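Local coordinates for uncharacterized protein (Legionella longbeachae NSW150, PDB 4JZA), which is a phosphoinositide phosphatase that probably removes the 3-phosphate from phosphatidylinositol 3-phosphate and may alter host lipid metabolism, at residues Ser339-Thr344 against Asp653-Asn658; Pro39-Ser44 against Lys645-Ala650. One frame throughout, in Å; residues are numbered along the deposited sequence.

Contact 1. Residues Ser339-Thr344 against Asp653-Asn658; sequences SSRHRT and DNEVKN
R341 lays one face of its guanidinium over the backbone carbonyl of N654. The evidence is that the carbonyl oxygen is near several atoms of the group at once: R341 CZ lies 3.3 Å from N654 O, and R341 NE 3.5 Å from the same N654 O. At 3.0 Å, R341 NH1 is the nearest atom to N654 O. A bend at chi3 (-80°) turns the planar group off the line of its aliphatic stem. The two side chains run past each other in opposite directions, so the amide of N654 lies beside R341 CG and CD, its plane 57° from that of the guanidinium. E655 adds a looser touch, its CD 4.2 Å from R341 CD, while its carboxylate stays clear of the guanidinium: E655 OE2 is 5.2 Å from R341 NH1.

The arginine projects from a type I turn over S339-H342, closed by H342 N to S339 O at 2.9 Å. An ST turn braces the same bend, since R341 N donates to S339 OG at 3.1 Å with an angle of 166°.

The firm polar partners of R341 come from beyond the two loops: NH1 bonds to N130 OD1, and NH2 bonds to N612 O and forms a salt bridge with E133. N130 OD1 also accepts from V656 N, tying both loops to helix 122-140. Chemically, then, the buried charge is probably balanced largely by the salt bridge to E133, while the negative end of the N654 carbonyl, over the guanidinium face, may add to the stabilisation.

Contact 2. Residues Pro39-Ser44 against Lys645-Ala650; sequences PDYHRS and KDDDRA
Y41, in the first turn of helix 41-62, drives its ring against helix 643-652, and nearly all the tight packing lies there. Its CG stands opposite the carbonyl carbon (chi1 -79°), which sends the ring out to that helix. Y41 CE1 meets A650 CB at 4.0 Å, with the methyl at the ring edge and near the ring plane. D646 CB approaches obliquely, 3.7 Å from Y41 CE2. The phenol end reaches D647, where Y41 OH and D647 OD1 are 2.7 Å apart; the ring and that carboxylate are inclined by 53°. I95 of helix 95-116 touches both Y41 and D646 and so borders the packed side.

The margin is different. D40 is exposed and serves its own helix as N-cap, with R43 N donating to D40 OD1 at 3.2 Å from well above the carboxylate plane. The side chains of exposed K645 and of D648 start away from Y41; K645 pairs with E623 and D648 with K620.

D646 meets the tyrosine through CB, its carboxylate pairing with R642. D647 OD1 has both R603 and Y41 OH near it, and its charge is probably offset by R603, which should lower the cost of burying this acid beside the phenol.

In the fold
The segments alternate along the chain, 39-44, 339-344, 645-650 and 653-658, so the two contacts cross in sequence. Their centres lie about 17 Å apart, contact 1 near the middle of the molecule and contact 2 farther out. Helix 643-652 joins them: it carries 645-650 and runs on into loop 653-658. R649 of contact 2 reaches into that loop, its NH2 3.0 Å from N658 O in a probable hydrogen bond and in a salt bridge with D653. Helix 95-116 touches both sites, and R48 of helix 41-62 reaches D653 O. Because 39-44 follows strand 31-35 and loop 339-344 precedes strand 352-359, helix 643-652 and the loop after it pack on two connections of the mixed sheet.

Contact 1. Residues Ser339-Thr344 against Asp653-Asn658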
loop_
_atom_site.group_PDB
_atom_site.type_symbol
_atom_site.label_atom_id
_atom_site.label_comp_id
_atom_site.label_asym_id
_atom_site.label_seq_id
_atom_site.Cartn_x
_atom_site.Cartn_y
_atom_site.Cartn_z
ATOM N N SER A 339 -3.973 -3.800 6.196
ATOM C CA SER A 339 -4.108 -4.056 4.793
ATOM C C SER A 339 -2.944 -4.896 4.239
ATOM O O SER A 339 -1.798 -4.748 4.634
ATOM C CB SER A 339 -4.126 -2.706 4.075
ATOM O OG SER A 339 -3.809 -2.838 2.677
ATOM N N SER A 340 -3.268 -5.731 3.260
ATOM C CA SER A 340 -2.319 -6.542 2.531
ATOM C C SER A 340 -1.142 -5.741 1.955
ATOM O O SER A 340 -0.050 -6.286 1.723
ATOM C CB SER A 340 -3.057 -7.304 1.403
ATOM O OG SER A 340 -3.271 -6.478 0.254
ATOM N N ARG A 341 -1.326 -4.462 1.668
ATOM C CA ARG A 341 -0.210 -3.705 1.049
ATOM C C ARG A 341 0.747 -3.166 2.090
ATOM O O ARG A 341 1.778 -2.603 1.764
ATOM C CB ARG A 341 -0.728 -2.499 0.311
ATOM C CG ARG A 341 -1.568 -2.778 -0.902
ATOM C CD ARG A 341 -2.251 -1.464 -1.289
ATOM N NE ARG A 341 -3.420 -1.157 -0.482
ATOM C CZ ARG A 341 -3.968 0.032 -0.375
ATOM N NH1 ARG A 341 -3.472 1.082 -1.014
ATOM N NH2 ARG A 341 -5.026 0.170 0.390
ATOM N N HIS A 342 0.364 -3.322 3.348
ATOM C CA HIS A 342 0.950 -2.604 4.421
ATOM C C HIS A 342 1.938 -3.523 5.107
ATOM O O HIS A 342 1.668 -4.055 6.176
ATOM C CB HIS A 342 -0.139 -2.146 5.398
ATOM C CG HIS A 342 0.370 -1.189 6.420
ATOM N ND1 HIS A 342 -0.408 -0.284 7.053
ATOM C CD2 HIS A 342 1.599 -1.016 6.924
ATOM C CE1 HIS A 342 0.333 0.452 7.861
ATOM N NE2 HIS A 342 1.546 -0.005 7.833
ATOM N N ARG A 343 3.125 -3.642 4.523
ATOM C CA ARG A 343 4.113 -4.593 5.047
ATOM C C ARG A 343 5.363 -3.976 5.671
ATOM O O ARG A 343 6.449 -4.591 5.652
ATOM C CB ARG A 343 4.436 -5.573 3.918
ATOM C CG ARG A 343 3.155 -6.034 3.241
ATOM C CD ARG A 343 2.364 -6.901 4.206
ATOM N NE ARG A 343 2.934 -8.227 4.132
ATOM C CZ ARG A 343 3.631 -8.778 5.070
ATOM N NH1 ARG A 343 3.772 -8.179 6.216
ATOM N NH2 ARG A 343 4.157 -9.956 4.877
ATOM N N THR A 344 5.196 -2.760 6.218
ATOM C CA THR A 344 6.261 -2.010 6.852
ATOM C C THR A 344 6.301 -2.149 8.393
ATOM O O THR A 344 7.254 -1.697 9.037
ATOM C CB THR A 344 6.139 -0.521 6.510
ATOM O OG1 THR A 344 4.836 -0.050 6.824
ATOM C CG2 THR A 344 6.378 -0.302 5.070
ATOM N N ASP A 653 -6.476 -2.289 -8.997
ATOM C CA ASP A 653 -6.811 -0.970 -8.433
ATOM C C ASP A 653 -6.463 -0.783 -6.954
ATOM O O ASP A 653 -6.735 0.277 -6.404
ATOM C CB ASP A 653 -8.337 -0.684 -8.518
ATOM C CG ASP A 653 -8.849 -0.341 -9.955
ATOM O OD1 ASP A 653 -8.033 -0.150 -10.915
ATOM O OD2 ASP A 653 -10.113 -0.274 -10.097
ATOM N N ASN A 654 -5.909 -1.782 -6.279
ATOM C CA ASN A 654 -5.654 -1.652 -4.878
ATOM C C ASN A 654 -4.459 -0.773 -4.648
ATOM O O ASN A 654 -4.419 -0.044 -3.659
ATOM C CB ASN A 654 -5.411 -2.987 -4.244
ATOM C CG ASN A 654 -4.154 -3.620 -4.748
ATOM O OD1 ASN A 654 -3.895 -3.618 -5.934
ATOM N ND2 ASN A 654 -3.384 -4.165 -3.880
ATOM N N GLU A 655 -3.485 -0.833 -5.545
ATOM C CA GLU A 655 -2.262 0.024 -5.477
ATOM C C GLU A 655 -2.572 1.341 -6.305
ATOM O O GLU A 655 -2.990 1.262 -7.467
ATOM C CB GLU A 655 -1.022 -0.744 -6.007
ATOM C CG GLU A 655 -0.243 -1.654 -5.039
ATOM C CD GLU A 655 0.753 -0.863 -4.157
ATOM O OE1 GLU A 655 1.654 -1.417 -3.537
ATOM O OE2 GLU A 655 0.678 0.365 -4.029
ATOM N N VAL A 656 -2.446 2.534 -5.703
ATOM C CA VAL A 656 -2.745 3.788 -6.426
ATOM C C VAL A 656 -1.937 3.880 -7.729
ATOM O O VAL A 656 -2.470 4.267 -8.774
ATOM C CB VAL A 656 -2.487 5.013 -5.554
ATOM C CG1 VAL A 656 -2.784 6.302 -6.254
ATOM C CG2 VAL A 656 -3.387 4.982 -4.357
ATOM N N LYS A 657 -0.671 3.481 -7.690
ATOM C CA LYS A 657 0.149 3.559 -8.890
ATOM C C LYS A 657 -0.410 2.697 -9.991
ATOM O O LYS A 657 -0.209 3.010 -11.131
ATOM C CB LYS A 657 1.601 3.190 -8.653
ATOM C CG LYS A 657 1.865 1.771 -8.247
ATOM C CD LYS A 657 3.361 1.658 -7.919
ATOM C CE LYS A 657 3.991 0.297 -8.220
ATOM N NZ LYS A 657 3.788 -0.711 -7.147
ATOM N N ASN A 658 -1.130 1.634 -9.667
ATOM C CA ASN A 658 -1.651 0.780 -10.713
ATOM C C ASN A 658 -3.024 1.162 -11.188
ATOM O O ASN A 658 -3.585 0.489 -12.048
ATOM C CB ASN A 658 -1.640 -0.676 -10.327
ATOM C CG ASN A 658 -0.256 -1.194 -10.081
ATOM O OD1 ASN A 658 0.747 -0.702 -10.573
ATOM N ND2 ASN A 658 -0.201 -2.182 -9.299
#

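Contact 2. Residues Pro39-Ser44 against Lys645-Ala650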
loop_
_atom_site.group_PDB
_atom_site.type_symbol
_atom_site.label_atom_id
_atom_site.label_comp_id
_atom_site.label_asym_id
_atom_site.label_seq_id
_atom_site.Cartn_x
_atom_site.Cartn_y
_atom_site.Cartn_z
ATOM N N PRO A 39 -21.772 -8.881 -10.784
ATOM C CA PRO A 39 -20.960 -7.861 -10.088
ATOM C C PRO A 39 -21.491 -6.443 -10.291
ATOM O O PRO A 39 -21.899 -6.083 -11.399
ATOM C CB PRO A 39 -19.596 -7.966 -10.766
ATOM C CG PRO A 39 -19.637 -9.212 -11.585
ATOM C CD PRO A 39 -21.047 -9.504 -11.903
ATOM N N ASP A 40 -21.438 -5.634 -9.246
ATOM C CA ASP A 40 -21.840 -4.225 -9.323
ATOM C C ASP A 40 -20.599 -3.320 -9.389
ATOM O O ASP A 40 -20.033 -2.923 -8.362
ATOM C CB ASP A 40 -22.701 -3.877 -8.112
ATOM C CG ASP A 40 -23.254 -2.483 -8.183
ATOM O OD1 ASP A 40 -22.852 -1.716 -9.091
ATOM O OD2 ASP A 40 -24.104 -2.170 -7.329
ATOM N N TYR A 41 -20.158 -2.990 -10.591
ATOM C CA TYR A 41 -18.916 -2.238 -10.699
ATOM C C TYR A 41 -19.104 -0.758 -10.298
ATOM O O TYR A 41 -18.173 -0.131 -9.818
ATOM C CB TYR A 41 -18.212 -2.496 -12.053
ATOM C CG TYR A 41 -17.452 -3.842 -12.053
ATOM C CD1 TYR A 41 -16.372 -4.072 -11.150
ATOM C CD2 TYR A 41 -17.832 -4.912 -12.905
ATOM C CE1 TYR A 41 -15.690 -5.296 -11.120
ATOM C CE2 TYR A 41 -17.152 -6.130 -12.869
ATOM C CZ TYR A 41 -16.087 -6.311 -11.981
ATOM O OH TYR A 41 -15.415 -7.507 -11.947
ATOM N N HIS A 42 -20.312 -0.219 -10.425
ATOM C CA HIS A 42 -20.582 1.093 -9.851
ATOM C C HIS A 42 -20.335 1.155 -8.344
ATOM O O HIS A 42 -19.824 2.146 -7.832
ATOM C CB HIS A 42 -21.983 1.629 -10.176
ATOM C CG HIS A 42 -22.185 3.025 -9.678
ATOM N ND1 HIS A 42 -22.670 3.306 -8.408
ATOM C CD2 HIS A 42 -21.838 4.217 -10.227
ATOM C CE1 HIS A 42 -22.658 4.618 -8.221
ATOM N NE2 HIS A 42 -22.146 5.191 -9.305
ATOM N N ARG A 43 -20.658 0.097 -7.635
ATOM C CA ARG A 43 -20.355 0.036 -6.194
ATOM C C ARG A 43 -18.840 0.109 -5.956
ATOM O O ARG A 43 -18.392 0.911 -5.162
ATOM C CB ARG A 43 -20.941 -1.240 -5.527
ATOM C CG ARG A 43 -20.857 -1.188 -3.984
ATOM C CD ARG A 43 -21.442 -2.405 -3.264
ATOM N NE ARG A 43 -20.420 -3.417 -3.028
ATOM C CZ ARG A 43 -19.940 -3.752 -1.839
ATOM N NH1 ARG A 43 -20.362 -3.168 -0.724
ATOM N NH2 ARG A 43 -19.020 -4.680 -1.754
ATOM N N SER A 44 -18.060 -0.694 -6.666
ATOM C CA SER A 44 -16.609 -0.715 -6.463
ATOM C C SER A 44 -15.985 0.647 -6.776
ATOM O O SER A 44 -15.032 1.088 -6.126
ATOM C CB SER A 44 -15.947 -1.871 -7.237
ATOM O OG SER A 44 -16.361 -3.137 -6.655
ATOM N N LYS A 645 -11.435 -10.743 -16.586
ATOM C CA LYS A 645 -10.488 -9.630 -16.755
ATOM C C LYS A 645 -10.927 -8.377 -15.961
ATOM O O LYS A 645 -10.098 -7.625 -15.470
ATOM C CB LYS A 645 -10.266 -9.331 -18.214
ATOM C CG LYS A 645 -9.525 -10.454 -18.935
ATOM C CD LYS A 645 -9.325 -10.138 -20.419
ATOM C CE LYS A 645 -8.229 -10.992 -21.066
ATOM N NZ LYS A 645 -8.779 -12.324 -21.440
ATOM N N ASP A 646 -12.231 -8.203 -15.779
ATOM C CA ASP A 646 -12.755 -7.181 -14.937
ATOM C C ASP A 646 -12.395 -7.471 -13.506
ATOM O O ASP A 646 -12.011 -6.551 -12.768
ATOM C CB ASP A 646 -14.280 -7.122 -15.054
ATOM C CG ASP A 646 -14.769 -6.655 -16.455
ATOM O OD1 ASP A 646 -13.936 -6.063 -17.165
ATOM O OD2 ASP A 646 -15.957 -6.881 -16.845
ATOM N N ASP A 647 -12.517 -8.734 -13.081
ATOM C CA ASP A 647 -12.068 -9.094 -11.743
ATOM C C ASP A 647 -10.612 -8.691 -11.533
ATOM O O ASP A 647 -10.278 -8.148 -10.497
ATOM C CB ASP A 647 -12.283 -10.590 -11.451
ATOM C CG ASP A 647 -13.777 -10.929 -11.239
ATOM O OD1 ASP A 647 -14.507 -9.933 -11.176
ATOM O OD2 ASP A 647 -14.220 -12.120 -11.185
ATOM N N ASP A 648 -9.766 -8.895 -12.538
ATOM C CA ASP A 648 -8.353 -8.596 -12.417
ATOM C C ASP A 648 -8.109 -7.096 -12.420
ATOM O O ASP A 648 -7.238 -6.600 -11.720
ATOM C CB ASP A 648 -7.612 -9.313 -13.532
ATOM C CG ASP A 648 -6.136 -9.011 -13.573
ATOM O OD1 ASP A 648 -5.337 -9.642 -12.873
ATOM O OD2 ASP A 648 -5.772 -8.165 -14.396
ATOM N N ARG A 649 -8.913 -6.367 -13.173
ATOM C CA ARG A 649 -8.861 -4.911 -13.190
ATOM C C ARG A 649 -9.207 -4.384 -11.806
ATOM O O ARG A 649 -8.526 -3.469 -11.271
ATOM C CB ARG A 649 -9.859 -4.377 -14.260
ATOM C CG ARG A 649 -9.963 -2.861 -14.560
ATOM C CD ARG A 649 -8.656 -2.253 -15.002
ATOM N NE ARG A 649 -7.875 -1.878 -13.838
ATOM C CZ ARG A 649 -6.700 -1.261 -13.839
ATOM N NH1 ARG A 649 -6.110 -0.893 -14.970
ATOM N NH2 ARG A 649 -6.124 -1.009 -12.673
ATOM N N ALA A 650 -10.258 -4.933 -11.204
ATOM C CA ALA A 650 -10.689 -4.390 -9.906
ATOM C C ALA A 650 -9.646 -4.733 -8.820
ATOM O O ALA A 650 -9.394 -3.935 -7.953
ATOM C CB ALA A 650 -12.065 -4.863 -9.529
#